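Local coordinates for protein transcription termination factor FttA (Methanosarcina mazei, PDB 2XR1) that probably terminates transcription by zinc-dependent cleavage of nascent RNA near the polymerase, followed by 5'-3' exonucleolytic degradation of the released transcript, at residues H328-I338 and F364-P372; E380-P391 and D578-L589. All blocks are in the same frame, centred on the assembly; numbering follows the deposited sequence.

Overall arrangement
Both contacts border the two-zinc centre of the metallo-beta-lactamase domain. In contact 1 the 328-338 hairpin carries His332, whose NE2 completes one zinc site with His245, His247 and Asp355. Contact 2 joins 380-391 to 578-589 and brings His583 to about 5 Å from a zinc ion, measured from its side chain; Thr382 reaches His607, a ligand of the second zinc. The centres of the contacts lie about 16 Å apart, yet the two touch directly. His332 ND1 lies 2.7 Å from Gly582 O, probably hydrogen-bonded to it, which would help orient a zinc ligand of contact 1. Beside this pair the His332 and His583 rings pack together.

Contact 1 (H328-I338 and F364-P372); sequences HNAGHILGSAI and FDPAVNKFP. With ZN (zinc ion), chain E.
Phe371 directs its edge at one face of the His328 ring in a T-shaped pair, with centroids 5.4 Å apart and planes at 78°. Phe371 CE1 stands over that face, offset toward the rim, while Phe371 CZ rests 4.1 Å from Ile338 CG2. The second flat group, Phe364, has Ile333 O over one face, also toward the rim. CG of Phe364 is anti to the carbonyl carbon (chi1 -50°), which lays the ring along the backbone of 331-334, where Phe364 CE1 comes within 3.5 Å of Leu334 CA.

Between the two rings, the side-chain amide of Asn329 grips the backbone of 364-372: Asn329 ND2 donates to Asp365 O at 2.7 Å, approaching from above the carbonyl plane, and more weakly to Pro366 O. A water joins Asn329 OD1 to Asp365 N, so both ends of the amide are held and its rotation is fixed. Val368 N closes the set with a bond of 3.0 Å to Asn329 O.

The arrangement fastens the connection between strands 348-352 and 376-380 onto the hairpin of strands 323-329 and 337-343, whose turn region bears the zinc ligand His332. Tyr592 of helix 586-594 packs against Ile338, Ala367 and Phe371, and helix 451-460 meets Leu334.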
loop_
_atom_site.group_PDB
_atom_site.type_symbol
_atom_site.label_atom_id
_atom_site.label_comp_id
_atom_site.label_asym_id
_atom_site.label_seq_id
_atom_site.Cartn_x
_atom_site.Cartn_y
_atom_site.Cartn_z
ATOM N N HIS B 328 17.120 16.452 13.299
ATOM C CA HIS B 328 18.471 16.478 13.857
ATOM C C HIS B 328 19.473 16.656 12.719
ATOM O O HIS B 328 19.181 16.364 11.580
ATOM C CB HIS B 328 18.799 15.192 14.593
ATOM C CG HIS B 328 17.889 14.862 15.740
ATOM N ND1 HIS B 328 18.226 15.110 17.058
ATOM C CD2 HIS B 328 16.713 14.192 15.777
ATOM C CE1 HIS B 328 17.272 14.652 17.850
ATOM N NE2 HIS B 328 16.340 14.092 17.097
ATOM N N ASN B 329 20.689 17.077 13.046
ATOM C CA ASN B 329 21.695 17.296 12.038
ATOM C C ASN B 329 22.018 16.035 11.225
ATOM O O ASN B 329 22.248 14.979 11.777
ATOM C CB ASN B 329 22.975 17.808 12.664
ATOM C CG ASN B 329 24.052 18.095 11.613
ATOM O OD1 ASN B 329 23.963 19.068 10.887
ATOM N ND2 ASN B 329 25.079 17.244 11.546
ATOM N N ALA B 330 22.050 16.153 9.905
ATOM C CA ALA B 330 22.345 14.975 9.057
ATOM C C ALA B 330 23.769 15.022 8.544
ATOM O O ALA B 330 24.292 14.004 8.159
ATOM C CB ALA B 330 21.389 14.879 7.883
ATOM N N GLY B 331 24.366 16.214 8.483
ATOM C CA GLY B 331 25.729 16.384 8.003
ATOM C C GLY B 331 25.901 16.331 6.498
ATOM O O GLY B 331 27.024 16.263 6.015
ATOM N N HIS B 332 24.814 16.401 5.728
ATOM C CA HIS B 332 24.875 16.182 4.282
ATOM C C HIS B 332 25.014 17.521 3.565
ATOM O O HIS B 332 25.975 17.742 2.861
ATOM C CB HIS B 332 23.616 15.431 3.871
ATOM C CG HIS B 332 23.444 15.232 2.395
ATOM N ND1 HIS B 332 24.327 14.505 1.631
ATOM C CD2 HIS B 332 22.437 15.594 1.565
ATOM C CE1 HIS B 332 23.873 14.434 0.390
ATOM N NE2 HIS B 332 22.727 15.087 0.322
ATOM N N ILE B 333 24.033 18.406 3.713
ATOM C CA ILE B 333 24.119 19.753 3.180
ATOM C C ILE B 333 23.492 20.665 4.192
ATOM O O ILE B 333 22.908 20.185 5.150
ATOM C CB ILE B 333 23.440 19.954 1.821
ATOM C CG1 ILE B 333 21.945 19.698 1.879
ATOM C CG2 ILE B 333 24.078 19.145 0.804
ATOM C CD1 ILE B 333 21.164 20.133 0.564
ATOM N N LEU B 334 23.647 21.962 3.976
ATOM C CA LEU B 334 23.133 22.980 4.845
ATOM C C LEU B 334 21.714 22.719 5.124
ATOM O O LEU B 334 20.898 22.817 4.244
ATOM C CB LEU B 334 23.277 24.376 4.199
ATOM C CG LEU B 334 22.864 25.579 5.048
ATOM C CD1 LEU B 334 23.723 25.725 6.314
ATOM C CD2 LEU B 334 22.902 26.828 4.192
ATOM N N GLY B 335 21.410 22.395 6.368
ATOM C CA GLY B 335 20.020 22.259 6.819
ATOM C C GLY B 335 19.499 20.865 6.712
ATOM O O GLY B 335 18.342 20.646 7.028
ATOM N N SER B 336 20.332 19.931 6.262
ATOM C CA SER B 336 19.898 18.530 6.081
ATOM C C SER B 336 19.486 17.938 7.413
ATOM O O SER B 336 20.100 18.162 8.441
ATOM C CB SER B 336 20.978 17.657 5.423
ATOM O OG SER B 336 22.159 17.452 6.231
ATOM N N ALA B 337 18.418 17.189 7.416
ATOM C CA ALA B 337 17.900 16.699 8.680
ATOM C C ALA B 337 17.736 15.212 8.646
ATOM O O ALA B 337 17.605 14.597 7.615
ATOM C CB ALA B 337 16.596 17.380 9.048
ATOM N N ILE B 338 17.841 14.655 9.815
ATOM C CA ILE B 338 17.435 13.312 10.116
ATOM C C ILE B 338 16.075 13.485 10.794
ATOM O O ILE B 338 15.886 14.309 11.659
ATOM C CB ILE B 338 18.478 12.665 11.080
ATOM C CG1 ILE B 338 19.703 12.248 10.260
ATOM C CG2 ILE B 338 17.868 11.485 11.773
ATOM C CD1 ILE B 338 20.808 11.875 11.100
ATOM N N PHE B 364 30.048 20.849 8.249
ATOM C CA PHE B 364 29.009 20.336 9.144
ATOM C C PHE B 364 29.507 19.371 10.222
ATOM O O PHE B 364 30.654 18.919 10.186
ATOM C CB PHE B 364 27.969 19.627 8.319
ATOM C CG PHE B 364 27.471 20.432 7.158
ATOM C CD1 PHE B 364 26.777 21.635 7.372
ATOM C CD2 PHE B 364 27.664 19.975 5.839
ATOM C CE1 PHE B 364 26.296 22.359 6.294
ATOM C CE2 PHE B 364 27.197 20.716 4.757
ATOM C CZ PHE B 364 26.508 21.900 4.983
ATOM N N ASP B 365 28.651 19.111 11.200
ATOM C CA ASP B 365 28.950 18.139 12.250
ATOM C C ASP B 365 28.413 16.794 11.776
ATOM O O ASP B 365 27.641 16.738 10.836
ATOM C CB ASP B 365 28.287 18.525 13.565
ATOM C CG ASP B 365 28.789 19.851 14.124
ATOM O OD1 ASP B 365 30.014 19.975 14.464
ATOM O OD2 ASP B 365 27.920 20.780 14.246
ATOM N N PRO B 366 28.824 15.706 12.433
ATOM C CA PRO B 366 28.375 14.390 11.992
ATOM C C PRO B 366 26.902 14.212 12.141
ATOM O O PRO B 366 26.310 14.825 13.007
ATOM C CB PRO B 366 29.080 13.412 12.960
ATOM C CG PRO B 366 30.132 14.205 13.728
ATOM C CD PRO B 366 29.792 15.661 13.571
ATOM N N ALA B 367 26.316 13.392 11.279
ATOM C CA ALA B 367 24.945 12.988 11.391
ATOM C C ALA B 367 24.718 12.518 12.820
ATOM O O ALA B 367 25.639 11.964 13.443
ATOM C CB ALA B 367 24.662 11.861 10.367
ATOM N N VAL B 368 23.516 12.729 13.337
ATOM C CA VAL B 368 23.156 12.334 14.697
ATOM C C VAL B 368 22.535 10.930 14.685
ATOM O O VAL B 368 21.678 10.604 13.859
ATOM C CB VAL B 368 22.167 13.372 15.371
ATOM C CG1 VAL B 368 21.360 12.727 16.558
ATOM C CG2 VAL B 368 22.911 14.596 15.771
ATOM N N ASN B 369 22.972 10.094 15.615
ATOM C CA ASN B 369 22.365 8.787 15.830
ATOM C C ASN B 369 22.065 8.463 17.303
ATOM O O ASN B 369 22.047 7.306 17.675
ATOM C CB ASN B 369 23.215 7.714 15.172
ATOM C CG ASN B 369 24.563 7.568 15.780
ATOM O OD1 ASN B 369 24.995 8.356 16.665
ATOM N ND2 ASN B 369 25.282 6.512 15.313
ATOM N N LYS B 370 21.818 9.482 18.128
ATOM C CA LYS B 370 21.411 9.325 19.549
ATOM C C LYS B 370 19.988 9.851 19.635
ATOM O O LYS B 370 19.725 10.934 19.156
ATOM C CB LYS B 370 22.287 10.177 20.431
ATOM C CG LYS B 370 22.585 9.602 21.797
ATOM N N PHE B 371 19.053 9.076 20.149
ATOM C CA PHE B 371 17.652 9.524 20.210
ATOM C C PHE B 371 17.057 8.975 21.479
ATOM O O PHE B 371 17.561 8.028 22.000
ATOM C CB PHE B 371 16.808 9.043 19.007
ATOM C CG PHE B 371 17.482 9.172 17.678
ATOM C CD1 PHE B 371 17.465 10.351 17.003
ATOM C CD2 PHE B 371 18.114 8.080 17.095
ATOM C CE1 PHE B 371 18.072 10.465 15.738
ATOM C CE2 PHE B 371 18.721 8.176 15.881
ATOM C CZ PHE B 371 18.704 9.387 15.180
ATOM N N PRO B 372 15.978 9.564 21.990
ATOM C CA PRO B 372 15.482 8.970 23.234
ATOM C C PRO B 372 15.068 7.533 23.028
ATOM O O PRO B 372 15.351 6.727 23.914
ATOM C CB PRO B 372 14.273 9.852 23.604
ATOM C CG PRO B 372 14.530 11.150 22.901
ATOM C CD PRO B 372 15.219 10.767 21.616
HETATM ZN ZN ZN E . 21.072 14.810 -1.161
HETATM O O HOH W 1 25.961 20.638 11.232
#

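Contact 2 (E380-P391 and D578-L589); sequences EATYGNANAFQP and DGFSGHSDRRQL
Glu380 and His583 form a His-carboxylate pair across the junction of the N- and C-terminal metallo-beta-lactamase parts, between which the beta-CASP region is inserted, and probably correspond to motifs A and B of beta-CASP nucleases. His583 ND1 donates to Glu380 OE2 at 2.8 Å, in the imidazole plane and nearly straight (168°), although the carboxylate is turned 85° from the ring. Tyr356 N also binds OE2, while Thr382 N and OG1 both donate to OE1, gripping both oxygens. Thr382 CB covers a face of the imidazole in a CH-pi contact, and its OG1 is hydrogen-bonded to the zinc ligand His607.

Tyr383, its CG anti to the carbonyl carbon (chi1 -73°), runs its ring past His583 toward Asp578. Tyr383 CB lies 3.5 Å from Ser584 O and packs on Asp585 CA. Tyr383 CD1 is 3.9 Å from His583 CB, and Tyr383 CE1 passes Ser581 OG. Tyr383 CE2 has Asp578 OD2 near the ring plane, at 3.4 Å. At the tip, Tyr383 OH donates to the syn lone pair of Asp578 OD1 at 2.7 Å and takes a weak bond from Ser581 OG.

Asp585 and Gln588 form a capping box that opens helix 586-594; Asp585 OD2 spends its anti lone pair on Gln390 N, 3.2 Å away. Arg586, also bound by Asp615 and Ser619, sets its guanidinium face over Ala386 CA and uses NH1 to reach Gly384 O at 2.9 Å.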
loop_
_atom_site.group_PDB
_atom_site.type_symbol
_atom_site.label_atom_id
_atom_site.label_comp_id
_atom_site.label_asym_id
_atom_site.label_seq_id
_atom_site.Cartn_x
_atom_site.Cartn_y
_atom_site.Cartn_z
ATOM N N GLU B 380 19.565 5.743 4.055
ATOM C CA GLU B 380 20.083 5.791 2.698
ATOM C C GLU B 380 21.186 4.779 2.567
ATOM O O GLU B 380 21.694 4.328 3.574
ATOM C CB GLU B 380 20.678 7.150 2.330
ATOM C CG GLU B 380 21.923 7.527 3.130
ATOM C CD GLU B 380 22.917 8.250 2.287
ATOM O OE1 GLU B 380 23.335 7.655 1.255
ATOM O OE2 GLU B 380 23.275 9.389 2.641
ATOM N N ALA B 381 21.550 4.459 1.315
ATOM C CA ALA B 381 22.537 3.435 0.996
ATOM C C ALA B 381 23.418 3.783 -0.224
ATOM O O ALA B 381 23.822 2.904 -0.928
ATOM C CB ALA B 381 21.833 2.071 0.799
ATOM N N THR B 382 23.713 5.058 -0.454
ATOM C CA THR B 382 24.346 5.521 -1.713
ATOM C C THR B 382 25.690 4.899 -1.910
ATOM O O THR B 382 25.998 4.412 -2.990
ATOM C CB THR B 382 24.541 7.027 -1.770
ATOM O OG1 THR B 382 23.335 7.664 -1.385
ATOM C CG2 THR B 382 24.908 7.481 -3.176
ATOM N N TYR B 383 26.490 4.881 -0.850
ATOM C CA TYR B 383 27.750 4.168 -0.881
ATOM C C TYR B 383 27.630 2.815 -0.164
ATOM O O TYR B 383 28.538 2.358 0.547
ATOM C CB TYR B 383 28.848 5.042 -0.281
ATOM C CG TYR B 383 29.256 6.199 -1.186
ATOM C CD1 TYR B 383 28.436 7.283 -1.358
ATOM C CD2 TYR B 383 30.445 6.191 -1.852
ATOM C CE1 TYR B 383 28.779 8.323 -2.172
ATOM C CE2 TYR B 383 30.801 7.230 -2.667
ATOM C CZ TYR B 383 29.966 8.296 -2.826
ATOM O OH TYR B 383 30.352 9.326 -3.627
ATOM N N GLY B 384 26.533 2.138 -0.397
ATOM C CA GLY B 384 26.215 0.974 0.383
ATOM C C GLY B 384 26.920 -0.292 -0.053
ATOM O O GLY B 384 26.898 -1.272 0.662
ATOM N N ASN B 385 27.516 -0.268 -1.238
ATOM C CA ASN B 385 28.243 -1.405 -1.741
ATOM C C ASN B 385 29.439 -1.810 -0.863
ATOM O O ASN B 385 30.142 -0.966 -0.332
ATOM C CB ASN B 385 28.720 -1.094 -3.154
ATOM C CG ASN B 385 27.733 -1.547 -4.219
ATOM O OD1 ASN B 385 27.522 -2.759 -4.403
ATOM N ND2 ASN B 385 27.153 -0.601 -4.941
ATOM N N ALA B 386 29.691 -3.109 -0.734
ATOM C CA ALA B 386 30.857 -3.612 0.040
ATOM C C ALA B 386 32.131 -2.824 -0.263
ATOM O O ALA B 386 32.988 -2.646 0.576
ATOM C CB ALA B 386 31.061 -5.118 -0.239
ATOM N N ASN B 387 32.210 -2.355 -1.490
ATOM C CA ASN B 387 33.405 -1.807 -2.129
ATOM C C ASN B 387 33.615 -0.303 -1.856
ATOM O O ASN B 387 34.678 0.229 -2.110
ATOM C CB ASN B 387 33.126 -1.954 -3.638
ATOM C CG ASN B 387 34.339 -2.098 -4.462
ATOM O OD1 ASN B 387 34.231 -2.360 -5.666
ATOM N ND2 ASN B 387 35.517 -1.930 -3.857
ATOM N N ALA B 388 32.582 0.366 -1.342
ATOM C CA ALA B 388 32.350 1.759 -1.610
ATOM C C ALA B 388 32.881 2.718 -0.522
ATOM O O ALA B 388 32.184 3.568 0.033
ATOM C CB ALA B 388 30.815 1.976 -1.913
ATOM N N PHE B 389 34.155 2.598 -0.263
ATOM C CA PHE B 389 34.827 3.511 0.651
ATOM C C PHE B 389 35.190 4.760 -0.118
ATOM O O PHE B 389 35.277 4.759 -1.348
ATOM C CB PHE B 389 36.064 2.848 1.258
ATOM C CG PHE B 389 35.751 1.527 1.868
ATOM C CD1 PHE B 389 35.036 1.455 3.070
ATOM C CD2 PHE B 389 36.053 0.346 1.197
ATOM C CE1 PHE B 389 34.710 0.218 3.626
ATOM C CE2 PHE B 389 35.715 -0.886 1.748
ATOM C CZ PHE B 389 35.049 -0.950 2.954
ATOM N N GLN B 390 35.361 5.855 0.594
ATOM C CA GLN B 390 35.814 7.044 -0.071
ATOM C C GLN B 390 37.006 7.548 0.715
ATOM O O GLN B 390 37.189 7.176 1.859
ATOM C CB GLN B 390 34.641 8.012 -0.260
ATOM C CG GLN B 390 34.159 8.594 0.946
ATOM C CD GLN B 390 32.744 9.142 0.852
ATOM O OE1 GLN B 390 32.472 10.153 1.468
ATOM N NE2 GLN B 390 31.835 8.469 0.146
ATOM N N PRO B 391 37.902 8.276 0.069
ATOM C CA PRO B 391 39.122 8.691 0.751
ATOM C C PRO B 391 38.853 9.607 1.948
ATOM O O PRO B 391 37.885 10.358 1.945
ATOM C CB PRO B 391 39.869 9.463 -0.337
ATOM C CG PRO B 391 38.807 10.005 -1.235
ATOM C CD PRO B 391 37.791 8.877 -1.272
ATOM N N ASP B 578 36.660 11.364 -5.355
ATOM C CA ASP B 578 35.330 11.152 -4.812
ATOM C C ASP B 578 35.443 11.400 -3.323
ATOM O O ASP B 578 35.434 10.464 -2.525
ATOM C CB ASP B 578 34.850 9.722 -5.129
ATOM C CG ASP B 578 33.357 9.499 -4.847
ATOM O OD1 ASP B 578 32.650 10.436 -4.437
ATOM O OD2 ASP B 578 32.870 8.350 -5.074
ATOM N N GLY B 579 35.564 12.664 -2.945
ATOM C CA GLY B 579 35.658 13.009 -1.539
ATOM C C GLY B 579 34.714 14.102 -1.087
ATOM O O GLY B 579 34.823 14.567 0.033
ATOM N N PHE B 580 33.782 14.512 -1.932
ATOM C CA PHE B 580 32.976 15.668 -1.612
ATOM C C PHE B 580 31.507 15.457 -1.860
ATOM O O PHE B 580 30.764 16.421 -2.005
ATOM C CB PHE B 580 33.474 16.850 -2.421
ATOM C CG PHE B 580 34.951 17.032 -2.333
ATOM C CD1 PHE B 580 35.791 16.271 -3.118
ATOM C CD2 PHE B 580 35.502 17.930 -1.443
ATOM C CE1 PHE B 580 37.177 16.425 -3.060
ATOM C CE2 PHE B 580 36.869 18.093 -1.366
ATOM C CZ PHE B 580 37.719 17.330 -2.184
ATOM N N SER B 581 31.083 14.196 -1.885
ATOM C CA SER B 581 29.709 13.898 -2.185
ATOM C C SER B 581 28.807 14.351 -1.077
ATOM O O SER B 581 27.661 14.590 -1.321
ATOM C CB SER B 581 29.525 12.395 -2.421
ATOM O OG SER B 581 29.764 11.662 -1.228
ATOM N N GLY B 582 29.310 14.429 0.153
ATOM C CA GLY B 582 28.470 14.723 1.319
ATOM C C GLY B 582 27.655 13.532 1.828
ATOM O O GLY B 582 26.730 13.715 2.616
ATOM N N HIS B 583 28.001 12.320 1.382
ATOM C CA HIS B 583 27.443 11.077 1.918
ATOM C C HIS B 583 28.436 10.244 2.708
ATOM O O HIS B 583 29.648 10.234 2.453
ATOM C CB HIS B 583 26.989 10.192 0.788
ATOM C CG HIS B 583 25.835 10.739 -0.004
ATOM N ND1 HIS B 583 24.519 10.566 0.380
ATOM C CD2 HIS B 583 25.809 11.393 -1.192
ATOM C CE1 HIS B 583 23.742 11.093 -0.545
ATOM N NE2 HIS B 583 24.498 11.586 -1.513
ATOM N N SER B 584 27.898 9.509 3.658
ATOM C CA SER B 584 28.622 8.516 4.376
ATOM C C SER B 584 29.103 7.471 3.411
ATOM O O SER B 584 28.328 6.986 2.620
ATOM C CB SER B 584 27.686 7.845 5.385
ATOM O OG SER B 584 27.392 8.704 6.431
ATOM N N ASP B 585 30.372 7.094 3.483
ATOM C CA ASP B 585 30.857 5.975 2.682
ATOM C C ASP B 585 30.386 4.652 3.317
ATOM O O ASP B 585 29.590 4.667 4.261
ATOM C CB ASP B 585 32.379 6.042 2.507
ATOM C CG ASP B 585 33.176 5.592 3.754
ATOM O OD1 ASP B 585 32.562 5.343 4.827
ATOM O OD2 ASP B 585 34.441 5.485 3.657
ATOM N N ARG B 586 30.849 3.525 2.789
ATOM C CA ARG B 586 30.381 2.228 3.275
ATOM C C ARG B 586 30.680 2.060 4.759
ATOM O O ARG B 586 29.810 1.727 5.512
ATOM C CB ARG B 586 30.985 1.095 2.449
ATOM C CG ARG B 586 30.963 -0.249 3.106
ATOM C CD ARG B 586 29.598 -0.936 3.036
ATOM N NE ARG B 586 29.771 -2.296 3.508
ATOM C CZ ARG B 586 28.999 -3.336 3.231
ATOM N NH1 ARG B 586 27.934 -3.238 2.454
ATOM N NH2 ARG B 586 29.332 -4.510 3.738
ATOM N N ARG B 587 31.910 2.336 5.168
ATOM C CA ARG B 587 32.292 2.272 6.574
ATOM C C ARG B 587 31.349 3.136 7.444
ATOM O O ARG B 587 30.837 2.720 8.464
ATOM C CB ARG B 587 33.725 2.734 6.770
ATOM C CG ARG B 587 34.354 2.210 8.067
ATOM C CD ARG B 587 35.684 2.898 8.405
ATOM N NE ARG B 587 35.457 4.135 9.168
ATOM C CZ ARG B 587 35.557 5.384 8.677
ATOM N NH1 ARG B 587 35.920 5.609 7.396
ATOM N NH2 ARG B 587 35.312 6.425 9.470
ATOM N N GLN B 588 31.091 4.343 6.993
ATOM C CA GLN B 588 30.331 5.295 7.787
ATOM C C GLN B 588 28.875 4.901 7.906
ATOM O O GLN B 588 28.257 5.157 8.943
ATOM C CB GLN B 588 30.504 6.696 7.205
ATOM C CG GLN B 588 31.866 7.251 7.584
ATOM C CD GLN B 588 32.390 8.308 6.629
ATOM O OE1 GLN B 588 31.728 8.658 5.628
ATOM N NE2 GLN B 588 33.595 8.822 6.919
ATOM N N LEU B 589 28.317 4.316 6.847
ATOM C CA LEU B 589 26.958 3.801 6.903
ATOM C C LEU B 589 26.878 2.744 8.002
ATOM O O LEU B 589 25.976 2.755 8.845
ATOM C CB LEU B 589 26.544 3.223 5.557
ATOM C CG LEU B 589 26.351 4.319 4.481
ATOM C CD1 LEU B 589 26.278 3.777 3.042
ATOM C CD2 LEU B 589 25.110 5.107 4.815
HETATM O O HOH W 2 26.017 6.621 1.362
#